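Local coordinates for protein beta-galactosidase (Streptococcus pneumoniae, PDB 4CU9) that hydrolyses beta-galactosides as the full-length enzyme and is represented here by a calcium-bound carbohydrate-binding module that probably attaches it to glycans, at residues Ala21-Ile27 with Tyr114-Tyr120; Arg47-Ser53 with Ser172-Ile177; Pro60-Val66 with Met161-Arg167; Tyr103-Glu109 with Gly123-Asn127. All coordinates share one frame. Numbering follows the deposited sequence.

In the fold
All four contacts lie in one compact beta domain, consistent with the beta-sandwich fold of galactose-binding-like modules. Along the chain, interaction 4 is nested within the loop closed by interaction 3, which is nested within that of interaction 2; the segments of interaction 1 alternate with those of the other three. Interaction 3, its centre about 5 Å from the centre of the chain, pairs strands 61-70 and 160-166. Interaction 2 lies about 11 Å away between centres and joins strands 49-50 and 173-182 of the same sheet beside the calcium ion. Interaction 1 touches the other three and ties loops to this framework. Interactions 2 and 4 lie on opposite sides of the chain centre, about 23 Å apart between centres.

Interaction 1 of 4, residues Ala21-Ile27 with Tyr114-Tyr120; sequences ASATNDI and YSNYQAY. With EDO (1,2-ethanediol), chain D.
N116 occupies the N-cap position of the short helix 117-120, yet its side chain makes no capping bond. With chi1 at -85° it turns instead to T24, in a loop that is extended at A21, A23 and T24, kinked at S22 (phi/psi -60/-39) and bent by an inverse gamma turn at N25. It grips T24 as a neighbouring strand would: T24 N donates to N116 OD1 at 2.9 Å, and N116 ND2 returns a weak bond to T24 O at 3.3 Å. An asparagine amide suits this place because it offers both a donor and an acceptor. The open amides at the start of the helix find carbonyls of the other segment, Q118 N bonding S22 O at 3.0 Å and Y117 N bonding A21 O weakly at 3.3 Å. A21 N donates to Y114 O at 2.9 Å, setting A21 opposite S115 and A23 opposite N116. Two loops of the beta domain are thereby laced together, one leaving strand 18-21 and the other entering the helix. Hydroxyls continue the network: T24 OG1 (chi1 m) donates to S115 O at 2.7 Å and also hydrogen-bonds W49 NE1, while S115 OG (chi1 p) donates to D26 OD2 at 2.6 Å. S22 is small enough to set its CA over the Y117 ring, 3.6 Å from the centroid, in a CH-pi contact. Y117 OH hydrogen-bonds O1 of the ethanediol at 2.6 Å. At the exposed margin, I27 CD1 rests 3.8 Å from Y120 CE2.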
# COMPACT_ATOMS: atom_id res chain seq x y z
N ALA A 21 0.09 0.85 6.02
CA ALA A 21 -1.30 0.86 5.61
C ALA A 21 -2.23 1.63 6.54
O ALA A 21 -1.98 1.74 7.74
CB ALA A 21 -1.82 -0.56 5.39
N SER A 22 -3.28 2.19 5.96
CA SER A 22 -4.33 2.83 6.75
C SER A 22 -5.02 1.85 7.71
O SER A 22 -5.41 2.26 8.82
CB SER A 22 -5.35 3.51 5.84
OG SER A 22 -6.02 2.62 4.97
N ALA A 23 -5.23 0.62 7.25
CA ALA A 23 -5.79 -0.46 8.07
C ALA A 23 -5.25 -1.82 7.67
O ALA A 23 -4.92 -2.02 6.52
CB ALA A 23 -7.30 -0.50 7.95
N THR A 24 -5.19 -2.76 8.62
CA THR A 24 -4.68 -4.08 8.31
C THR A 24 -5.38 -5.07 9.25
O THR A 24 -5.64 -4.75 10.41
CB THR A 24 -3.15 -4.18 8.54
OG1 THR A 24 -2.43 -3.30 7.68
CG2 THR A 24 -2.62 -5.58 8.37
N ASN A 25 -5.67 -6.26 8.73
CA ASN A 25 -6.21 -7.38 9.53
C ASN A 25 -5.07 -8.09 10.28
O ASN A 25 -4.72 -9.23 9.99
CB ASN A 25 -6.94 -8.33 8.60
CG ASN A 25 -7.47 -9.55 9.31
OD1 ASN A 25 -8.05 -9.46 10.39
ND2 ASN A 25 -7.32 -10.69 8.68
N ASP A 26 -4.47 -7.39 11.22
CA ASP A 26 -3.38 -7.95 12.03
C ASP A 26 -3.64 -7.80 13.53
O ASP A 26 -2.71 -7.90 14.33
CB ASP A 26 -2.02 -7.34 11.67
CG ASP A 26 -1.95 -5.85 11.92
OD1 ASP A 26 -2.94 -5.27 12.45
OD2 ASP A 26 -0.89 -5.28 11.63
N ILE A 27 -4.88 -7.50 13.90
CA ILE A 27 -5.23 -7.24 15.29
C ILE A 27 -5.66 -8.53 16.00
O ILE A 27 -5.24 -8.81 17.12
CB ILE A 27 -6.40 -6.24 15.36
CG1 ILE A 27 -6.01 -4.89 14.73
CG2 ILE A 27 -6.84 -6.04 16.80
CD1 ILE A 27 -4.67 -4.39 15.21
N TYR A 114 2.10 1.52 12.11
CA TYR A 114 2.27 1.71 10.68
C TYR A 114 1.32 0.82 9.85
O TYR A 114 1.09 1.12 8.70
CB TYR A 114 3.73 1.53 10.26
CG TYR A 114 4.33 0.20 10.59
CD1 TYR A 114 4.10 -0.90 9.77
CD2 TYR A 114 5.16 0.03 11.71
CE1 TYR A 114 4.66 -2.13 10.02
CE2 TYR A 114 5.75 -1.20 11.95
CZ TYR A 114 5.48 -2.28 11.12
OH TYR A 114 6.05 -3.51 11.35
N SER A 115 0.74 -0.21 10.44
CA SER A 115 -0.24 -1.06 9.73
C SER A 115 -1.68 -0.62 9.92
O SER A 115 -2.60 -1.12 9.26
CB SER A 115 -0.13 -2.51 10.20
OG SER A 115 -0.71 -2.65 11.49
N ASN A 116 -1.90 0.32 10.84
CA ASN A 116 -3.24 0.75 11.18
C ASN A 116 -3.24 2.22 11.59
O ASN A 116 -3.77 2.59 12.64
CB ASN A 116 -3.80 -0.13 12.30
CG ASN A 116 -4.43 -1.38 11.79
OD1 ASN A 116 -5.46 -1.33 11.17
ND2 ASN A 116 -3.80 -2.53 12.03
N TYR A 117 -2.69 3.07 10.72
CA TYR A 117 -2.54 4.46 11.11
C TYR A 117 -3.86 5.15 11.27
O TYR A 117 -3.97 6.07 12.08
CB TYR A 117 -1.58 5.24 10.23
CG TYR A 117 -2.01 5.54 8.83
CD1 TYR A 117 -3.05 6.44 8.56
CD2 TYR A 117 -1.37 4.94 7.77
CE1 TYR A 117 -3.44 6.73 7.25
CE2 TYR A 117 -1.75 5.22 6.47
CZ TYR A 117 -2.78 6.12 6.22
OH TYR A 117 -3.14 6.37 4.91
N GLN A 118 -4.89 4.72 10.52
CA GLN A 118 -6.15 5.47 10.58
C GLN A 118 -6.82 5.38 11.95
O GLN A 118 -7.24 6.41 12.49
CB GLN A 118 -7.13 5.05 9.50
CG GLN A 118 -8.21 6.09 9.32
CD GLN A 118 -8.80 6.05 7.94
OE1 GLN A 118 -9.47 5.09 7.58
NE2 GLN A 118 -8.55 7.07 7.17
N ALA A 119 -6.87 4.18 12.50
CA ALA A 119 -7.52 3.89 13.78
C ALA A 119 -6.62 4.21 14.96
O ALA A 119 -7.07 4.70 15.99
CB ALA A 119 -7.91 2.43 13.86
N TYR A 120 -5.33 3.95 14.79
CA TYR A 120 -4.45 3.95 15.94
C TYR A 120 -3.44 5.06 15.99
O TYR A 120 -2.80 5.27 17.01
CB TYR A 120 -3.73 2.62 16.01
CG TYR A 120 -4.66 1.49 16.35
CD1 TYR A 120 -5.56 1.58 17.43
CD2 TYR A 120 -4.66 0.34 15.61
CE1 TYR A 120 -6.41 0.53 17.75
CE2 TYR A 120 -5.50 -0.71 15.90
CZ TYR A 120 -6.36 -0.62 16.97
OH TYR A 120 -7.18 -1.69 17.22
C1 EDO D . -6.14 8.62 4.68
O1 EDO D . -5.42 7.42 4.31
C2 EDO D . -5.65 9.91 4.02
O2 EDO D . -6.12 9.98 2.67
O HOH W 1 -6.78 1.68 10.96
O HOH W 2 -8.42 2.39 5.90

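Interaction 2 of 4, residues Arg47-Ser53 with Ser172-Ile177; sequences RRWTNWS and SGVAMI. With CA (calcium ion), chain C.
Segments 47-53 and 172-177 run antiparallel, their end-to-end directions 165° apart. W49 and M176 form a hydrogen-bonded pair, with W49 N to M176 O at 2.8 Å and M176 N to W49 O at 2.9 Å; T50 and A175 form the next, non-hydrogen-bonded pair, CA atoms 4.4 Å apart. N51 N then bonds V174 O weakly at 3.3 Å. Beyond this the N51 side chain (chi1 p) replaces the main chain, its OD1 accepting from V174 N at 2.8 Å. G173 fits because a CB there would clash with N51 OD1. This short pairing edges the sheet and leads to the calcium site: I177, where the chain turns a corner, binds the ion through O at 2.3 Å, and a water 2.3 Å from the ion donates to R47 O at 2.6 Å. Y37, D40, D42 and E178 complete the site. The buried side chains of W49 and M176 share a face, with W49 CE3 4.0 Å from M176 CG and M176 SD in an oblique Met-aromatic contact 5.4 Å from the centroid of the W49 six-membered ring. W49 NE1 hydrogen-bonds T24 OG1. On the other face, T50 OG1 lies 3.3 Å from A175 CB. At the far end, one water donates to both N51 O (2.7 Å) and S172 O (2.5 Å).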
# COMPACT_ATOMS: atom_id res chain seq x y z
N ARG A 47 1.38 -15.30 2.46
CA ARG A 47 1.94 -14.14 3.13
C ARG A 47 1.41 -12.89 2.46
O ARG A 47 2.01 -12.35 1.53
CB ARG A 47 3.46 -14.17 3.06
CG ARG A 47 4.10 -15.31 3.84
CD ARG A 47 5.58 -15.44 3.52
NE ARG A 47 6.36 -14.22 3.81
CZ ARG A 47 6.96 -13.95 4.97
NH1 ARG A 47 6.87 -14.79 5.99
NH2 ARG A 47 7.66 -12.82 5.13
N ARG A 48 0.27 -12.41 2.92
CA ARG A 48 -0.36 -11.26 2.29
C ARG A 48 -0.72 -10.18 3.31
O ARG A 48 -0.81 -10.44 4.51
CB ARG A 48 -1.60 -11.70 1.53
CG ARG A 48 -2.62 -12.36 2.44
CD ARG A 48 -3.47 -13.32 1.70
NE ARG A 48 -4.45 -13.91 2.62
CZ ARG A 48 -4.54 -15.20 2.93
NH1 ARG A 48 -3.74 -16.10 2.39
NH2 ARG A 48 -5.46 -15.59 3.78
N TRP A 49 -0.84 -8.96 2.82
CA TRP A 49 -1.48 -7.90 3.53
C TRP A 49 -2.94 -7.88 3.09
O TRP A 49 -3.26 -8.02 1.91
CB TRP A 49 -0.82 -6.55 3.22
CG TRP A 49 -1.67 -5.43 3.69
CD1 TRP A 49 -1.73 -4.93 4.95
CD2 TRP A 49 -2.61 -4.72 2.93
NE1 TRP A 49 -2.64 -3.91 5.01
CE2 TRP A 49 -3.21 -3.76 3.78
CE3 TRP A 49 -3.00 -4.76 1.58
CZ2 TRP A 49 -4.18 -2.88 3.34
CZ3 TRP A 49 -3.96 -3.89 1.15
CH2 TRP A 49 -4.55 -2.97 2.02
N THR A 50 -3.81 -7.61 4.05
CA THR A 50 -5.19 -7.43 3.76
C THR A 50 -5.76 -6.46 4.80
O THR A 50 -5.17 -6.28 5.88
CB THR A 50 -5.78 -8.83 4.01
OG1 THR A 50 -5.75 -9.67 2.84
CG2 THR A 50 -6.95 -8.85 4.77
N ASN A 51 -6.87 -5.84 4.47
CA ASN A 51 -7.64 -5.04 5.49
C ASN A 51 -8.99 -5.67 5.72
O ASN A 51 -9.95 -4.99 6.07
CB ASN A 51 -7.82 -3.60 5.04
CG ASN A 51 -8.81 -3.49 3.89
OD1 ASN A 51 -8.86 -4.36 3.01
ND2 ASN A 51 -9.61 -2.42 3.89
N TRP A 52 -9.06 -6.99 5.53
CA TRP A 52 -10.28 -7.75 5.74
C TRP A 52 -10.80 -7.52 7.18
O TRP A 52 -10.04 -7.44 8.16
CB TRP A 52 -10.05 -9.27 5.54
CG TRP A 52 -11.34 -10.07 5.64
CD1 TRP A 52 -12.23 -10.27 4.65
CD2 TRP A 52 -11.87 -10.71 6.80
NE1 TRP A 52 -13.31 -10.99 5.10
CE2 TRP A 52 -13.11 -11.28 6.43
CE3 TRP A 52 -11.42 -10.85 8.12
CZ2 TRP A 52 -13.90 -11.99 7.33
CZ3 TRP A 52 -12.22 -11.54 9.02
CH2 TRP A 52 -13.45 -12.11 8.63
N SER A 53 -12.11 -7.44 7.27
CA SER A 53 -12.80 -7.34 8.52
C SER A 53 -14.12 -8.09 8.43
O SER A 53 -14.74 -8.13 7.38
CB SER A 53 -13.06 -5.87 8.86
OG SER A 53 -13.78 -5.76 10.09
N SER A 172 -14.91 -7.85 1.21
CA SER A 172 -14.75 -7.24 2.53
C SER A 172 -13.38 -6.59 2.73
O SER A 172 -13.06 -6.10 3.83
CB SER A 172 -14.99 -8.28 3.62
OG SER A 172 -16.36 -8.64 3.68
N GLY A 173 -12.56 -6.60 1.68
CA GLY A 173 -11.28 -5.93 1.74
C GLY A 173 -10.47 -6.10 0.48
O GLY A 173 -10.88 -6.76 -0.49
N VAL A 174 -9.32 -5.47 0.51
CA VAL A 174 -8.30 -5.60 -0.54
C VAL A 174 -7.20 -6.50 -0.01
O VAL A 174 -6.88 -6.47 1.21
CB VAL A 174 -7.73 -4.22 -0.96
CG1 VAL A 174 -6.65 -4.32 -2.07
CG2 VAL A 174 -8.85 -3.31 -1.41
N ALA A 175 -6.61 -7.30 -0.89
CA ALA A 175 -5.50 -8.16 -0.53
C ALA A 175 -4.33 -8.05 -1.50
O ALA A 175 -4.53 -7.96 -2.73
CB ALA A 175 -5.96 -9.62 -0.43
N MET A 176 -3.12 -7.99 -0.95
CA MET A 176 -1.92 -7.86 -1.74
C MET A 176 -0.80 -8.70 -1.22
O MET A 176 -0.60 -8.84 0.01
CB MET A 176 -1.38 -6.40 -1.81
CG MET A 176 -2.35 -5.36 -2.29
SD MET A 176 -1.61 -3.72 -2.54
CE MET A 176 -0.62 -3.98 -3.98
N ILE A 177 -0.03 -9.21 -2.18
CA ILE A 177 1.14 -10.02 -1.87
C ILE A 177 2.44 -9.23 -1.96
O ILE A 177 3.40 -9.56 -1.29
CB ILE A 177 1.16 -11.25 -2.80
CG1 ILE A 177 0.03 -12.19 -2.40
CG2 ILE A 177 2.49 -11.98 -2.77
CD1 ILE A 177 -0.37 -13.12 -3.53
CA CA C . 5.39 -10.18 -0.32
O HOH W 3 4.42 -12.07 0.61
O HOH W 4 -12.53 -4.47 5.68
O HOH W 5 -16.75 -9.38 6.26

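Interaction 3 of 4, residues Pro60-Val66 with Met161-Arg167; sequences PEVSAGV and MRWRMER. With EDO (1,2-ethanediol), chain D.
P60 and M165, the residues most covered here, lie close together toward one end of an antiparallel strand pair in the beta-sheet framework of the domain. Strands 61-66 and 161-166 approach to 4.5 Å between axes, at 155°. P60 stands just before the first strand; lacking an amide hydrogen, it contributes its carbonyl, and R167 N donates to P60 O at 3.0 Å. The P60 ring also packs on the aliphatic part of R167, CB to CG 3.8 Å. M165 is held in a hydrogen-bonded pair with V62, both bonds (V62 N to M165 O and M165 N to V62 O) measuring 2.8 Å. Its long, flexible side chain (chi1 m, chi2 t, chi3 m) brings CE to 4.1 Å from A64 CB, on the buried face shared with V62, W163 and V66. Pairs A64 with W163 and V66 with M161 repeat the double hydrogen bond. G65, facing R162, has no room for a CB, so the CA atoms close to 3.8 Å. E61, extended with chi1 and chi2 t, lies on the opposite face with S63, R162 and R164. E101 forms salt bridges with both arginines, and R162 NH2 also donates to ethanediol O2 at 2.8 Å. E61 OE1 makes a long salt bridge of 3.6 Å to R164 NH1, backed by a water that donates to E61 OE1 at 2.8 Å.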
# COMPACT_ATOMS: atom_id res chain seq x y z
N PRO A 60 -15.36 2.22 1.15
CA PRO A 60 -14.55 1.12 0.60
C PRO A 60 -13.05 1.44 0.56
O PRO A 60 -12.25 0.61 0.19
CB PRO A 60 -15.11 0.98 -0.81
CG PRO A 60 -15.43 2.38 -1.16
CD PRO A 60 -16.12 2.89 0.07
N GLU A 61 -12.66 2.63 0.94
CA GLU A 61 -11.27 3.07 0.75
C GLU A 61 -10.30 2.45 1.74
O GLU A 61 -10.59 2.35 2.91
CB GLU A 61 -11.18 4.60 0.82
CG GLU A 61 -9.75 5.11 0.64
CD GLU A 61 -9.69 6.63 0.67
OE1 GLU A 61 -10.38 7.24 -0.15
OE2 GLU A 61 -8.93 7.21 1.44
N VAL A 62 -9.14 2.03 1.22
CA VAL A 62 -8.00 1.65 2.04
C VAL A 62 -6.76 2.08 1.26
O VAL A 62 -6.76 2.01 0.04
CB VAL A 62 -8.02 0.13 2.38
CG1 VAL A 62 -8.05 -0.74 1.13
CG2 VAL A 62 -6.86 -0.29 3.28
N SER A 63 -5.73 2.54 1.98
CA SER A 63 -4.45 2.89 1.38
C SER A 63 -3.33 2.04 1.92
O SER A 63 -3.30 1.68 3.12
CB SER A 63 -4.13 4.35 1.66
OG SER A 63 -5.14 5.18 1.15
N ALA A 64 -2.44 1.67 1.02
CA ALA A 64 -1.24 0.95 1.43
C ALA A 64 -0.08 1.49 0.62
O ALA A 64 -0.25 1.93 -0.55
CB ALA A 64 -1.42 -0.54 1.30
N GLY A 65 1.08 1.58 1.26
CA GLY A 65 2.24 2.17 0.63
C GLY A 65 3.60 1.79 1.18
O GLY A 65 3.72 0.90 2.04
N VAL A 66 4.61 2.50 0.70
CA VAL A 66 5.99 2.32 1.17
C VAL A 66 6.62 3.66 1.49
O VAL A 66 6.53 4.62 0.72
CB VAL A 66 6.87 1.56 0.15
CG1 VAL A 66 8.30 1.40 0.64
CG2 VAL A 66 6.26 0.20 -0.25
N MET A 161 5.31 6.65 -1.17
CA MET A 161 4.32 6.49 -2.25
C MET A 161 3.25 5.58 -1.69
O MET A 161 3.52 4.80 -0.79
CB MET A 161 4.95 5.85 -3.49
CG MET A 161 6.03 6.70 -4.11
SD MET A 161 5.51 8.17 -5.00
CE MET A 161 4.50 7.49 -6.28
N ARG A 162 2.03 5.73 -2.18
CA ARG A 162 0.96 4.83 -1.83
C ARG A 162 -0.02 4.63 -2.97
O ARG A 162 -0.08 5.39 -3.94
CB ARG A 162 0.20 5.31 -0.56
CG ARG A 162 -0.77 6.44 -0.80
CD ARG A 162 -1.42 6.89 0.46
NE ARG A 162 -2.50 7.80 0.18
CZ ARG A 162 -3.36 8.26 1.07
NH1 ARG A 162 -3.25 7.89 2.36
NH2 ARG A 162 -4.31 9.10 0.69
N TRP A 163 -0.83 3.59 -2.79
CA TRP A 163 -1.98 3.35 -3.63
C TRP A 163 -3.20 3.53 -2.74
O TRP A 163 -3.33 2.86 -1.66
CB TRP A 163 -1.96 1.94 -4.22
CG TRP A 163 -0.90 1.73 -5.23
CD1 TRP A 163 0.33 1.26 -5.02
CD2 TRP A 163 -0.98 2.06 -6.62
NE1 TRP A 163 1.04 1.24 -6.19
CE2 TRP A 163 0.25 1.74 -7.19
CE3 TRP A 163 -1.97 2.60 -7.42
CZ2 TRP A 163 0.51 1.89 -8.55
CZ3 TRP A 163 -1.70 2.76 -8.80
CH2 TRP A 163 -0.47 2.39 -9.33
N ARG A 164 -4.06 4.46 -3.14
CA ARG A 164 -5.34 4.71 -2.47
C ARG A 164 -6.39 3.92 -3.23
O ARG A 164 -6.66 4.17 -4.40
CB ARG A 164 -5.66 6.19 -2.40
CG ARG A 164 -7.03 6.51 -1.75
CD ARG A 164 -7.10 7.98 -1.38
NE ARG A 164 -7.00 8.86 -2.54
CZ ARG A 164 -7.96 9.06 -3.43
NH1 ARG A 164 -9.16 8.49 -3.33
NH2 ARG A 164 -7.75 9.89 -4.44
N MET A 165 -6.92 2.90 -2.57
CA MET A 165 -7.72 1.88 -3.25
C MET A 165 -9.14 1.78 -2.67
O MET A 165 -9.42 2.24 -1.56
CB MET A 165 -7.03 0.54 -3.11
CG MET A 165 -5.63 0.47 -3.74
SD MET A 165 -4.69 -1.06 -3.33
CE MET A 165 -4.22 -0.78 -1.64
N GLU A 166 -10.04 1.22 -3.46
CA GLU A 166 -11.38 0.90 -3.00
C GLU A 166 -11.61 -0.56 -3.20
O GLU A 166 -11.37 -1.11 -4.30
CB GLU A 166 -12.42 1.70 -3.76
CG GLU A 166 -12.34 3.19 -3.44
CD GLU A 166 -13.48 4.01 -4.07
OE1 GLU A 166 -14.45 3.42 -4.58
OE2 GLU A 166 -13.38 5.25 -4.04
N ARG A 167 -12.04 -1.21 -2.14
CA ARG A 167 -12.50 -2.58 -2.27
C ARG A 167 -13.68 -2.72 -3.20
O ARG A 167 -14.47 -1.77 -3.40
CB ARG A 167 -12.85 -3.19 -0.91
CG ARG A 167 -14.09 -2.59 -0.25
CD ARG A 167 -14.44 -3.34 1.05
NE ARG A 167 -15.51 -2.63 1.76
CZ ARG A 167 -16.78 -2.64 1.38
NH1 ARG A 167 -17.18 -3.36 0.32
NH2 ARG A 167 -17.67 -1.93 2.07
C1 EDO D . -6.14 8.62 4.68
O1 EDO D . -5.42 7.42 4.31
C2 EDO D . -5.65 9.91 4.02
O2 EDO D . -6.12 9.98 2.67
O HOH W 6 -10.74 6.06 -2.69

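Interaction 4 of 4, residues Tyr103-Glu109 with Gly123-Asn127; sequences YVGPGFE and GHPFN
F126 lies at the centre of an aromatic cluster with Y103 and F108, which pins together two loops at the rim of the beta domain, one following strand 97-103 and the other following helix 117-120. Both ring pairs are oblique: the centroids of F126 and Y103 are 5.2 Å apart with planes at 58°, those of F126 and F108 5.0 Å apart with planes at 49°. Closest atoms are Y103 CE1 to F126 CD1 at 3.7 Å and F108 CE2 to F126 CZ at 3.6 Å. Rotamers t for Y103, p for F108 and m for F126 bring the rings together; F20 and W132 also meet F126. Around them P125 offers a compact, rigid apolar surface, with CG 3.9 Å from F108 CB and CB 4.0 Å from P106 CG. P125 also opens the 3-10 turn 125-127, in which N127 N bonds H124 O at 2.9 Å. Farther out, the Y103 hydroxyl folds its own loop, OH donating to P106 O at 2.6 Å; G105 suits the bend, since a CB there would clash with that hydroxyl. The two nitrogens of H124 (chi1 t) serve the polar edge in different ways: ND1 accepts from F126 N at 3.1 Å, while NE2 donates to E109 O at 2.7 Å with an angle of 170°.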
# COMPACT_ATOMS: atom_id res chain seq x y z
N TYR A 103 3.66 11.32 -1.56
CA TYR A 103 3.55 12.10 -0.35
C TYR A 103 4.06 13.52 -0.60
O TYR A 103 5.13 13.70 -1.14
CB TYR A 103 4.29 11.43 0.80
CG TYR A 103 4.15 12.16 2.10
CD1 TYR A 103 2.93 12.17 2.77
CD2 TYR A 103 5.23 12.87 2.65
CE1 TYR A 103 2.80 12.86 3.96
CE2 TYR A 103 5.09 13.57 3.84
CZ TYR A 103 3.87 13.55 4.49
OH TYR A 103 3.70 14.21 5.69
N VAL A 104 3.27 14.52 -0.21
CA VAL A 104 3.66 15.92 -0.36
C VAL A 104 3.44 16.69 0.95
O VAL A 104 3.42 17.92 0.95
CB VAL A 104 2.84 16.62 -1.47
CG1 VAL A 104 3.15 16.06 -2.86
CG2 VAL A 104 1.34 16.52 -1.18
N GLY A 105 3.31 15.96 2.07
CA GLY A 105 3.05 16.62 3.33
C GLY A 105 4.31 17.03 4.08
O GLY A 105 5.43 17.03 3.53
N PRO A 106 4.15 17.39 5.36
CA PRO A 106 5.32 17.77 6.15
C PRO A 106 6.28 16.62 6.42
O PRO A 106 5.96 15.44 6.16
CB PRO A 106 4.70 18.31 7.43
CG PRO A 106 3.41 17.56 7.56
CD PRO A 106 2.91 17.45 6.15
N GLY A 107 7.46 16.96 6.96
CA GLY A 107 8.38 15.95 7.40
C GLY A 107 7.69 15.06 8.44
O GLY A 107 6.72 15.46 9.08
N PHE A 108 8.11 13.82 8.53
CA PHE A 108 7.40 12.81 9.35
C PHE A 108 8.36 11.73 9.79
O PHE A 108 9.49 11.64 9.31
CB PHE A 108 6.27 12.16 8.53
CG PHE A 108 6.78 11.40 7.31
CD1 PHE A 108 7.10 12.06 6.17
CD2 PHE A 108 6.91 10.02 7.33
CE1 PHE A 108 7.61 11.38 5.07
CE2 PHE A 108 7.40 9.34 6.23
CZ PHE A 108 7.72 10.01 5.09
N GLU A 109 7.90 10.91 10.74
CA GLU A 109 8.58 9.68 11.09
C GLU A 109 7.66 8.51 10.76
O GLU A 109 6.47 8.69 10.54
CB GLU A 109 9.01 9.64 12.59
CG GLU A 109 7.87 9.74 13.60
CD GLU A 109 8.41 9.84 15.05
OE1 GLU A 109 8.93 8.85 15.60
OE2 GLU A 109 8.33 10.92 15.62
N GLY A 123 -3.50 11.11 14.23
CA GLY A 123 -2.76 12.38 14.14
C GLY A 123 -1.54 12.38 13.22
O GLY A 123 -0.99 13.44 12.92
N HIS A 124 -1.13 11.21 12.74
CA HIS A 124 0.01 11.12 11.83
C HIS A 124 -0.31 11.85 10.51
O HIS A 124 -1.43 11.76 10.00
CB HIS A 124 0.38 9.66 11.55
CG HIS A 124 1.73 9.51 10.90
ND1 HIS A 124 1.94 9.64 9.54
CD2 HIS A 124 2.95 9.33 11.45
CE1 HIS A 124 3.23 9.49 9.28
NE2 HIS A 124 3.86 9.30 10.43
N PRO A 125 0.64 12.58 9.94
CA PRO A 125 0.31 13.32 8.69
C PRO A 125 -0.14 12.47 7.49
O PRO A 125 -0.79 12.99 6.60
CB PRO A 125 1.60 14.12 8.40
CG PRO A 125 2.66 13.44 9.18
CD PRO A 125 2.01 12.86 10.40
N PHE A 126 0.15 11.16 7.50
CA PHE A 126 -0.34 10.25 6.50
C PHE A 126 -1.86 10.21 6.48
O PHE A 126 -2.45 9.95 5.43
CB PHE A 126 0.20 8.83 6.71
CG PHE A 126 1.59 8.63 6.20
CD1 PHE A 126 2.42 9.70 5.85
CD2 PHE A 126 2.07 7.36 6.07
CE1 PHE A 126 3.70 9.46 5.36
CE2 PHE A 126 3.34 7.11 5.63
CZ PHE A 126 4.15 8.15 5.23
N ASN A 127 -2.50 10.56 7.58
CA ASN A 127 -3.92 10.47 7.67
C ASN A 127 -4.67 11.69 7.13
O ASN A 127 -5.90 11.68 7.07
CB ASN A 127 -4.31 10.15 9.11
CG ASN A 127 -5.71 9.58 9.23
OD1 ASN A 127 -6.13 8.76 8.43
ND2 ASN A 127 -6.44 10.02 10.25